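Local coordinates for Cg10997-pa (Drosophila melanogaster, PDB 2YV7), which may insert into membranes from a soluble, GST-like form and act there as a chloride channel whose activity depends on pH, at residues A[127-132]-A[179-184]; A[149-154]-A[195-200]; A[119-124]-A[155-160]. One frame throughout, in Å; residues are numbered along the deposited sequence.

Contact 1. Residues A[127-132]-A[179-184]; sequences NLYVKL and MPRLQH
Leu132 meets His184 through one methyl: CD2 lies 3.7 Å from His184 CB, and the two side chains cross at about a right angle. A turn earlier, CB of Tyr129 lies 3.9 Å from Arg181 NE, while Leu128 CD2 reaches Arg181 CB at 4.2 Å. The arginine thus meets Leu128 near its root, and its chain, extended from CG to NE, runs on to bring NE alongside Tyr129 CB and within reach of a water. No direct hydrogen bond crosses the contact. The water does the joining instead, accepting from Tyr129 N at 2.8 Å and from Arg181 NE at 3.0 Å. This suits a first-turn N-H, which has no acceptor within its own helix.

Arg181 NH1 bonds to the carbonyl of Glu177 and Tyr129 OH to the hydroxyl of Tyr231. His184 NE2 bonds to Ala39 O, and ND1 makes a weak, bent bond to Pro180 O (3.2 Å, 130°); if both hold, the ring would have to carry both protons, and the ND1 bond is the less certain. With CG beside the backbone N (chi1 -80°), the imidazole turns back toward that carbonyl.

The short segments run nearly parallel, 12° apart with axes 10.4 Å from each other, joining helix 128-136 to helix 173-193 in the all-helical part of the GST fold. Leu41 of helix 41-55, against Tyr129 and His184, and Ala39 belong to the thioredoxin-like N-terminal region, so the contact borders that domain. Helix 141-161 covers Leu128 with Leu147, and helix 202-212 packs on helix 173-193 through Tyr207.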
loop_
_atom_site.group_PDB
_atom_site.type_symbol
_atom_site.label_atom_id
_atom_site.label_comp_id
_atom_site.label_asym_id
_atom_site.label_seq_id
_atom_site.Cartn_x
_atom_site.Cartn_y
_atom_site.Cartn_z
ATOM N N ASN A 127 -5.649 3.404 12.324
ATOM C CA ASN A 127 -6.965 2.739 12.375
ATOM C C ASN A 127 -7.868 3.036 11.170
ATOM O O ASN A 127 -9.057 2.738 11.171
ATOM C CB ASN A 127 -7.729 3.146 13.669
ATOM C CG ASN A 127 -7.124 2.538 14.957
ATOM O OD1 ASN A 127 -7.115 3.192 16.025
ATOM N ND2 ASN A 127 -6.634 1.312 14.871
ATOM N N LEU A 128 -7.306 3.571 10.102
ATOM C CA LEU A 128 -8.101 3.852 8.915
ATOM C C LEU A 128 -8.646 2.570 8.300
ATOM O O LEU A 128 -9.852 2.426 7.981
ATOM C CB LEU A 128 -7.257 4.652 7.902
ATOM C CG LEU A 128 -7.908 4.916 6.545
ATOM C CD1 LEU A 128 -9.146 5.809 6.804
ATOM C CD2 LEU A 128 -6.927 5.597 5.576
ATOM N N TYR A 129 -7.786 1.575 8.217
ATOM C CA TYR A 129 -8.219 0.337 7.623
ATOM C C TYR A 129 -9.351 -0.424 8.338
ATOM O O TYR A 129 -10.250 -0.908 7.651
ATOM C CB TYR A 129 -7.046 -0.573 7.417
ATOM C CG TYR A 129 -7.423 -1.752 6.562
ATOM C CD1 TYR A 129 -7.923 -1.575 5.280
ATOM C CD2 TYR A 129 -7.267 -3.024 7.046
ATOM C CE1 TYR A 129 -8.244 -2.701 4.503
ATOM C CE2 TYR A 129 -7.575 -4.138 6.288
ATOM C CZ TYR A 129 -8.077 -3.961 5.034
ATOM O OH TYR A 129 -8.384 -5.099 4.284
ATOM N N VAL A 130 -9.359 -0.502 9.683
ATOM C CA VAL A 130 -10.497 -1.199 10.304
ATOM C C VAL A 130 -11.847 -0.524 9.931
ATOM O O VAL A 130 -12.865 -1.194 9.753
ATOM C CB VAL A 130 -10.320 -1.349 11.829
ATOM C CG1 VAL A 130 -10.353 -0.041 12.454
ATOM C CG2 VAL A 130 -11.401 -2.232 12.392
ATOM N N LYS A 131 -11.834 0.807 9.699
ATOM C CA LYS A 131 -13.024 1.501 9.304
ATOM C C LYS A 131 -13.539 1.003 7.953
ATOM O O LYS A 131 -14.755 0.866 7.791
ATOM C CB LYS A 131 -12.820 3.028 9.287
ATOM C CG LYS A 131 -12.591 3.515 10.749
ATOM C CD LYS A 131 -12.327 4.980 10.857
ATOM C CE LYS A 131 -11.600 5.220 12.250
ATOM N NZ LYS A 131 -11.236 6.644 12.402
ATOM N N LEU A 132 -12.620 0.759 7.011
ATOM C CA LEU A 132 -13.001 0.171 5.708
ATOM C C LEU A 132 -13.547 -1.192 5.904
ATOM O O LEU A 132 -14.640 -1.512 5.444
ATOM C CB LEU A 132 -11.815 0.182 4.723
ATOM C CG LEU A 132 -12.145 -0.593 3.419
ATOM C CD1 LEU A 132 -13.308 0.015 2.641
ATOM C CD2 LEU A 132 -10.894 -0.778 2.505
ATOM N N MET A 179 -1.441 5.267 0.963
ATOM C CA MET A 179 -1.869 5.169 -0.454
ATOM C C MET A 179 -2.512 3.821 -0.761
ATOM O O MET A 179 -3.606 3.795 -1.388
ATOM C CB MET A 179 -0.695 5.542 -1.376
ATOM C CG MET A 179 -0.308 7.015 -1.251
ATOM S SD MET A 179 1.160 7.366 -2.282
ATOM C CE MET A 179 1.151 9.117 -2.225
ATOM N N PRO A 180 -1.897 2.705 -0.345
ATOM C CA PRO A 180 -2.560 1.401 -0.577
ATOM C C PRO A 180 -3.968 1.323 0.083
ATOM O O PRO A 180 -4.940 0.885 -0.554
ATOM C CB PRO A 180 -1.572 0.379 0.012
ATOM C CG PRO A 180 -0.223 1.051 -0.048
ATOM C CD PRO A 180 -0.544 2.510 0.269
ATOM N N ARG A 181 -4.122 1.924 1.286
ATOM C CA ARG A 181 -5.490 1.882 1.897
ATOM C C ARG A 181 -6.484 2.759 1.119
ATOM O O ARG A 181 -7.605 2.393 0.974
ATOM C CB ARG A 181 -5.408 2.295 3.384
ATOM C CG ARG A 181 -4.676 1.223 4.206
ATOM C CD ARG A 181 -4.002 1.872 5.460
ATOM N NE ARG A 181 -3.561 0.716 6.236
ATOM C CZ ARG A 181 -2.471 -0.023 5.940
ATOM N NH1 ARG A 181 -1.697 0.318 4.915
ATOM N NH2 ARG A 181 -2.173 -1.082 6.699
ATOM N N LEU A 182 -6.074 3.917 0.575
ATOM C CA LEU A 182 -6.958 4.740 -0.254
ATOM C C LEU A 182 -7.416 3.977 -1.495
ATOM O O LEU A 182 -8.619 3.975 -1.872
ATOM C CB LEU A 182 -6.227 6.037 -0.652
ATOM C CG LEU A 182 -5.970 7.021 0.497
ATOM C CD1 LEU A 182 -5.345 8.217 -0.107
ATOM C CD2 LEU A 182 -7.401 7.499 1.046
ATOM N N GLN A 183 -6.507 3.228 -2.063
ATOM C CA GLN A 183 -6.881 2.409 -3.221
ATOM C C GLN A 183 -7.881 1.278 -2.865
ATOM O O GLN A 183 -8.872 1.131 -3.611
ATOM C CB GLN A 183 -5.590 1.843 -3.875
ATOM C CG GLN A 183 -5.936 1.149 -5.231
ATOM C CD GLN A 183 -6.274 2.154 -6.354
ATOM O OE1 GLN A 183 -6.287 3.350 -6.137
ATOM N NE2 GLN A 183 -6.520 1.641 -7.598
ATOM N N HIS A 184 -7.749 0.563 -1.728
ATOM C CA HIS A 184 -8.743 -0.449 -1.358
ATOM C C HIS A 184 -10.071 0.242 -1.045
ATOM O O HIS A 184 -11.117 -0.240 -1.379
ATOM C CB HIS A 184 -8.263 -1.193 -0.109
ATOM C CG HIS A 184 -7.248 -2.265 -0.377
ATOM N ND1 HIS A 184 -6.101 -2.049 -1.131
ATOM C CD2 HIS A 184 -7.140 -3.520 0.120
ATOM C CE1 HIS A 184 -5.400 -3.184 -1.183
ATOM N NE2 HIS A 184 -5.968 -4.053 -0.375
HETATM O O HOH W 1 -4.996 1.481 8.736
#

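Contact 2. Residues A[149-154]-A[195-200]; sequences SHLRKI and FEIPTH
Leu151 and Ile197 come together through matching first torsions: in each, the gamma carbon that leads to the contact, CG of Leu151 (chi1 -62°) and CG1 of Ile197 (chi1 -61°), stands anti to the carbonyl carbon. In the leucine this torsion, with the chain extended through CD1, carries the methyl to within 3.8 Å of Ile197 CG1, the two side chains lying roughly perpendicular. The same methyl also approaches the edge of the Phe195 ring, near its plane, 4.3 Å from CZ. One leucine end thus serves two apolar partners, while Glu196 between them is exposed.

Nearer the surface, Arg152 NH1 lies near the plane of the His200 ring, at its edge, 4.2 Å from CE1. The guanidinium has a firmer partner one turn along its own helix, where NE forms a salt bridge with Asp156.

This is plain apolar packing within the helical domain, setting the loop between helices 173-193 and 202-212 against helix 141-161. Leu204 of helix 202-212 touches both Leu151 and Ile197, and Trp205 NE1 bonds to the carbonyl of Pro198, tying the loop to the helix that follows it.

With no hydrogen bond between the segments, the loop is held to the helix by buried hydrocarbon, and the arginine and histidine at the margin probably add little attraction, the more so if the histidine is protonated.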
loop_
_atom_site.group_PDB
_atom_site.type_symbol
_atom_site.label_atom_id
_atom_site.label_comp_id
_atom_site.label_asym_id
_atom_site.label_seq_id
_atom_site.Cartn_x
_atom_site.Cartn_y
_atom_site.Cartn_z
ATOM N N SER A 149 -15.520 10.538 7.792
ATOM C CA SER A 149 -15.030 11.529 8.763
ATOM C C SER A 149 -13.485 11.478 8.873
ATOM O O SER A 149 -12.820 12.514 9.036
ATOM C CB SER A 149 -15.612 11.286 10.174
ATOM O OG SER A 149 -17.018 11.449 10.197
ATOM N N HIS A 150 -12.953 10.257 8.830
ATOM C CA HIS A 150 -11.464 10.044 8.919
ATOM C C HIS A 150 -10.811 10.637 7.666
ATOM O O HIS A 150 -9.796 11.302 7.763
ATOM C CB HIS A 150 -11.208 8.574 9.000
ATOM C CG HIS A 150 -9.857 8.226 9.536
ATOM N ND1 HIS A 150 -9.652 7.100 10.295
ATOM C CD2 HIS A 150 -8.661 8.863 9.467
ATOM C CE1 HIS A 150 -8.373 7.020 10.617
ATOM N NE2 HIS A 150 -7.744 8.064 10.118
ATOM N N LEU A 151 -11.395 10.369 6.480
ATOM C CA LEU A 151 -10.824 10.881 5.202
ATOM C C LEU A 151 -10.892 12.409 5.214
ATOM O O LEU A 151 -10.070 13.079 4.608
ATOM C CB LEU A 151 -11.578 10.348 4.000
ATOM C CG LEU A 151 -11.580 8.819 3.781
ATOM C CD1 LEU A 151 -12.402 8.318 2.594
ATOM C CD2 LEU A 151 -10.038 8.390 3.601
ATOM N N ARG A 152 -11.949 12.962 5.847
ATOM C CA ARG A 152 -12.020 14.441 5.988
ATOM C C ARG A 152 -10.877 14.990 6.761
ATOM O O ARG A 152 -10.322 16.021 6.413
ATOM C CB ARG A 152 -13.396 14.837 6.550
ATOM C CG ARG A 152 -13.648 16.348 6.843
ATOM C CD ARG A 152 -13.445 17.197 5.582
ATOM N NE ARG A 152 -13.632 18.662 5.814
ATOM C CZ ARG A 152 -14.816 19.266 5.699
ATOM N NH1 ARG A 152 -15.869 18.536 5.393
ATOM N NH2 ARG A 152 -14.934 20.590 5.878
ATOM N N LYS A 153 -10.530 14.335 7.853
ATOM C CA LYS A 153 -9.355 14.722 8.670
ATOM C C LYS A 153 -8.102 14.686 7.848
ATOM O O LYS A 153 -7.303 15.641 7.875
ATOM C CB LYS A 153 -9.198 13.844 9.919
ATOM C CG LYS A 153 -10.416 13.698 10.909
ATOM C CD LYS A 153 -11.121 14.939 11.279
ATOM C CE LYS A 153 -12.514 14.539 11.981
ATOM N NZ LYS A 153 -12.339 13.310 12.877
ATOM N N ILE A 154 -7.915 13.608 7.075
ATOM C CA ILE A 154 -6.725 13.518 6.195
ATOM C C ILE A 154 -6.756 14.617 5.150
ATOM O O ILE A 154 -5.813 15.300 4.926
ATOM C CB ILE A 154 -6.607 12.091 5.578
ATOM C CG1 ILE A 154 -6.468 11.088 6.742
ATOM C CG2 ILE A 154 -5.502 12.008 4.534
ATOM C CD1 ILE A 154 -6.736 9.512 6.370
ATOM N N PHE A 195 -19.779 2.977 -2.063
ATOM C CA PHE A 195 -19.157 4.130 -1.428
ATOM C C PHE A 195 -18.273 4.830 -2.395
ATOM O O PHE A 195 -17.492 4.180 -3.143
ATOM C CB PHE A 195 -18.301 3.660 -0.223
ATOM C CG PHE A 195 -17.632 4.777 0.496
ATOM C CD1 PHE A 195 -18.358 5.580 1.387
ATOM C CD2 PHE A 195 -16.284 5.041 0.267
ATOM C CE1 PHE A 195 -17.724 6.608 2.087
ATOM C CE2 PHE A 195 -15.665 6.072 0.892
ATOM C CZ PHE A 195 -16.334 6.863 1.807
ATOM N N GLU A 196 -18.341 6.180 -2.398
ATOM C CA GLU A 196 -17.390 6.992 -3.152
ATOM C C GLU A 196 -16.868 8.090 -2.301
ATOM O O GLU A 196 -17.618 8.625 -1.518
ATOM C CB GLU A 196 -18.034 7.673 -4.359
ATOM C CG GLU A 196 -17.752 6.930 -5.630
ATOM C CD GLU A 196 -18.745 7.270 -6.715
ATOM O OE1 GLU A 196 -19.563 8.225 -6.513
ATOM O OE2 GLU A 196 -18.719 6.569 -7.748
ATOM N N ILE A 197 -15.602 8.453 -2.516
ATOM C CA ILE A 197 -14.930 9.563 -1.798
ATOM C C ILE A 197 -15.356 10.862 -2.428
ATOM O O ILE A 197 -15.184 11.064 -3.633
ATOM C CB ILE A 197 -13.357 9.486 -1.855
ATOM C CG1 ILE A 197 -12.841 8.196 -1.197
ATOM C CG2 ILE A 197 -12.770 10.758 -1.188
ATOM C CD1 ILE A 197 -11.383 7.923 -1.475
ATOM N N PRO A 198 -16.007 11.726 -1.642
ATOM C CA PRO A 198 -16.705 12.835 -2.297
ATOM C C PRO A 198 -15.796 13.876 -2.863
ATOM O O PRO A 198 -14.598 13.999 -2.440
ATOM C CB PRO A 198 -17.617 13.406 -1.188
ATOM C CG PRO A 198 -17.141 12.882 0.038
ATOM C CD PRO A 198 -16.258 11.663 -0.196
ATOM N N THR A 199 -16.339 14.582 -3.868
ATOM C CA THR A 199 -15.512 15.486 -4.695
ATOM C C THR A 199 -15.040 16.748 -3.981
ATOM O O THR A 199 -14.091 17.409 -4.408
ATOM C CB THR A 199 -16.238 15.868 -5.961
ATOM O OG1 THR A 199 -17.538 16.376 -5.610
ATOM C CG2 THR A 199 -16.377 14.640 -6.860
ATOM N N HIS A 200 -15.656 17.064 -2.858
ATOM C CA HIS A 200 -15.281 18.275 -2.138
ATOM C C HIS A 200 -14.053 18.068 -1.257
ATOM O O HIS A 200 -13.542 19.025 -0.619
ATOM C CB HIS A 200 -16.463 18.825 -1.337
ATOM C CG HIS A 200 -16.971 17.881 -0.307
ATOM N ND1 HIS A 200 -16.540 17.922 0.995
ATOM C CD2 HIS A 200 -17.880 16.877 -0.382
ATOM C CE1 HIS A 200 -17.149 16.964 1.681
ATOM N NE2 HIS A 200 -17.942 16.301 0.860
#

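Contact 3. Residues A[119-124]-A[155-160]; sequences KEVATL and NDHLSA
Val121 and Leu124 pack against His157 in a partly buried helix-to-helix contact, where the short helix 119-125 meets the C-terminal part of helix 141-161 in the all-helical portion of this GST-like fold. The central interaction is a CH-pi contact: Leu124 CD2 sits over one face of the imidazole, 3.8 Å from the ring centroid and 24° off the normal. It is displaced toward the rim, so CG is its closest ring atom, at 3.5 Å. Val121 brings CG2 to the far end of the ring, 3.6 Å from NE2, by an oblique approach. His157 reaches between the helices because CG is anti to the backbone N (chi1 179°), which swings the imidazole out toward helix 119-125.

The aliphatic residues suit the inner side of their helix, where Leu166 covers both and Phe174 of helix 173-193 touches Val121. Nearer solvent, Glu120 makes a salt bridge with Arg161, just beyond the other segment. Replacing His157 with an alanine would probably leave Leu124 CD2 without the ring face it rests on and open a gap beside Val121 CG2.

A flat, polarisable ring lets histidine accept methyl groups as an apolar residue would. Its NE2 lies 4.8 Å from Glu120 OE2, too far for contact, yet the nearby carboxylate would be expected to favour a protonated imidazole somewhat, an effect that Arg161 probably weakens.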
loop_
_atom_site.group_PDB
_atom_site.type_symbol
_atom_site.label_atom_id
_atom_site.label_comp_id
_atom_site.label_asym_id
_atom_site.label_seq_id
_atom_site.Cartn_x
_atom_site.Cartn_y
_atom_site.Cartn_z
ATOM N N LYS A 119 4.718 12.297 14.650
ATOM C CA LYS A 119 3.685 11.645 15.451
ATOM C C LYS A 119 2.290 12.113 15.062
ATOM O O LYS A 119 1.326 11.356 15.171
ATOM C CB LYS A 119 3.915 11.894 16.954
ATOM C CG LYS A 119 5.158 11.226 17.505
ATOM C CD LYS A 119 5.011 10.931 18.995
ATOM C CE LYS A 119 6.200 10.111 19.569
ATOM N NZ LYS A 119 6.441 8.802 18.858
ATOM N N GLU A 120 2.198 13.362 14.617
ATOM C CA GLU A 120 0.973 13.957 14.139
ATOM C C GLU A 120 0.365 13.127 12.984
ATOM O O GLU A 120 -0.854 12.741 13.001
ATOM C CB GLU A 120 1.273 15.401 13.725
ATOM C CG GLU A 120 0.085 16.271 13.373
ATOM C CD GLU A 120 0.389 17.772 13.549
ATOM O OE1 GLU A 120 0.533 18.206 14.721
ATOM O OE2 GLU A 120 0.453 18.507 12.522
ATOM N N VAL A 121 1.232 12.832 12.022
ATOM C CA VAL A 121 0.843 12.035 10.882
ATOM C C VAL A 121 0.539 10.584 11.292
ATOM O O VAL A 121 -0.453 10.024 10.827
ATOM C CB VAL A 121 1.826 12.140 9.711
ATOM C CG1 VAL A 121 1.371 11.187 8.588
ATOM C CG2 VAL A 121 1.890 13.587 9.189
ATOM N N ALA A 122 1.372 9.966 12.121
ATOM C CA ALA A 122 1.059 8.600 12.607
ATOM C C ALA A 122 -0.333 8.567 13.189
ATOM O O ALA A 122 -1.132 7.698 12.868
ATOM C CB ALA A 122 2.014 8.178 13.654
ATOM N N THR A 123 -0.648 9.538 14.037
ATOM C CA THR A 123 -1.939 9.478 14.734
ATOM C C THR A 123 -3.069 9.742 13.734
ATOM O O THR A 123 -4.172 9.163 13.816
ATOM C CB THR A 123 -1.997 10.580 15.792
ATOM O OG1 THR A 123 -1.032 10.312 16.824
ATOM C CG2 THR A 123 -3.422 10.585 16.421
ATOM N N LEU A 124 -2.793 10.657 12.804
ATOM C CA LEU A 124 -3.740 11.013 11.744
ATOM C C LEU A 124 -4.265 9.792 10.988
ATOM O O LEU A 124 -5.436 9.702 10.683
ATOM C CB LEU A 124 -3.130 12.017 10.765
ATOM C CG LEU A 124 -3.952 12.433 9.531
ATOM C CD1 LEU A 124 -5.029 13.396 10.020
ATOM C CD2 LEU A 124 -3.007 13.130 8.544
ATOM N N ASN A 155 -7.914 14.833 4.528
ATOM C CA ASN A 155 -8.014 15.915 3.567
ATOM C C ASN A 155 -7.584 17.281 4.158
ATOM O O ASN A 155 -6.880 18.060 3.514
ATOM C CB ASN A 155 -9.465 16.039 3.095
ATOM C CG ASN A 155 -9.649 17.242 2.148
ATOM O OD1 ASN A 155 -10.053 18.375 2.564
ATOM N ND2 ASN A 155 -9.348 17.021 0.903
ATOM N N ASP A 156 -8.063 17.549 5.353
ATOM C CA ASP A 156 -7.886 18.861 5.982
ATOM C C ASP A 156 -6.442 19.044 6.453
ATOM O O ASP A 156 -5.838 20.126 6.229
ATOM C CB ASP A 156 -8.973 19.027 7.058
ATOM C CG ASP A 156 -10.338 19.304 6.449
ATOM O OD1 ASP A 156 -10.491 19.358 5.205
ATOM O OD2 ASP A 156 -11.230 19.523 7.253
ATOM N N HIS A 157 -5.820 17.979 6.961
ATOM C CA HIS A 157 -4.305 17.948 7.078
ATOM C C HIS A 157 -3.560 18.350 5.778
ATOM O O HIS A 157 -2.765 19.277 5.776
ATOM C CB HIS A 157 -3.834 16.545 7.515
ATOM C CG HIS A 157 -2.339 16.413 7.639
ATOM N ND1 HIS A 157 -1.516 16.105 6.565
ATOM C CD2 HIS A 157 -1.530 16.509 8.712
ATOM C CE1 HIS A 157 -0.248 16.093 6.969
ATOM N NE2 HIS A 157 -0.239 16.309 8.274
ATOM N N LEU A 158 -3.815 17.640 4.676
ATOM C CA LEU A 158 -3.213 17.908 3.391
ATOM C C LEU A 158 -3.424 19.373 2.923
ATOM O O LEU A 158 -2.495 20.027 2.425
ATOM C CB LEU A 158 -3.760 16.924 2.368
ATOM C CG LEU A 158 -3.219 15.471 2.507
ATOM C CD1 LEU A 158 -4.029 14.542 1.715
ATOM C CD2 LEU A 158 -1.633 15.443 2.128
ATOM N N SER A 159 -4.653 19.848 3.087
ATOM C CA SER A 159 -5.042 21.206 2.712
ATOM C C SER A 159 -4.240 22.203 3.563
ATOM O O SER A 159 -3.719 23.203 3.016
ATOM C CB SER A 159 -6.574 21.316 2.935
ATOM O OG SER A 159 -7.087 22.597 2.629
ATOM N N ALA A 160 -4.108 21.941 4.869
ATOM C CA ALA A 160 -3.407 22.865 5.797
ATOM C C ALA A 160 -1.913 22.872 5.481
ATOM O O ALA A 160 -1.287 23.935 5.456
ATOM C CB ALA A 160 -3.609 22.504 7.212
#

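In the fold
Contact 2 lies about 12 Å from contact 1 and about 13 Å from contact 3, centre to centre, while contacts 1 and 3 are about 15 Å apart. All belong to the helical part of the chain, away from the thioredoxin-like sheet. Helix 141-161 supplies one side of contacts 2 and 3, and its His150 links neighbours: the ring packs on Leu128 of contact 1, and NE2 probably bonds to Leu124 O of contact 3. Leu151 and Leu182 join contacts 1 and 2. The order along the chain is 119-124, 127-132, 149-154, 155-160, 179-184, 195-200, so the segments of any two contacts alternate. This interleaving weaves successive helices into one compact bundle, beside the N-terminal domain thought to rearrange on membrane insertion.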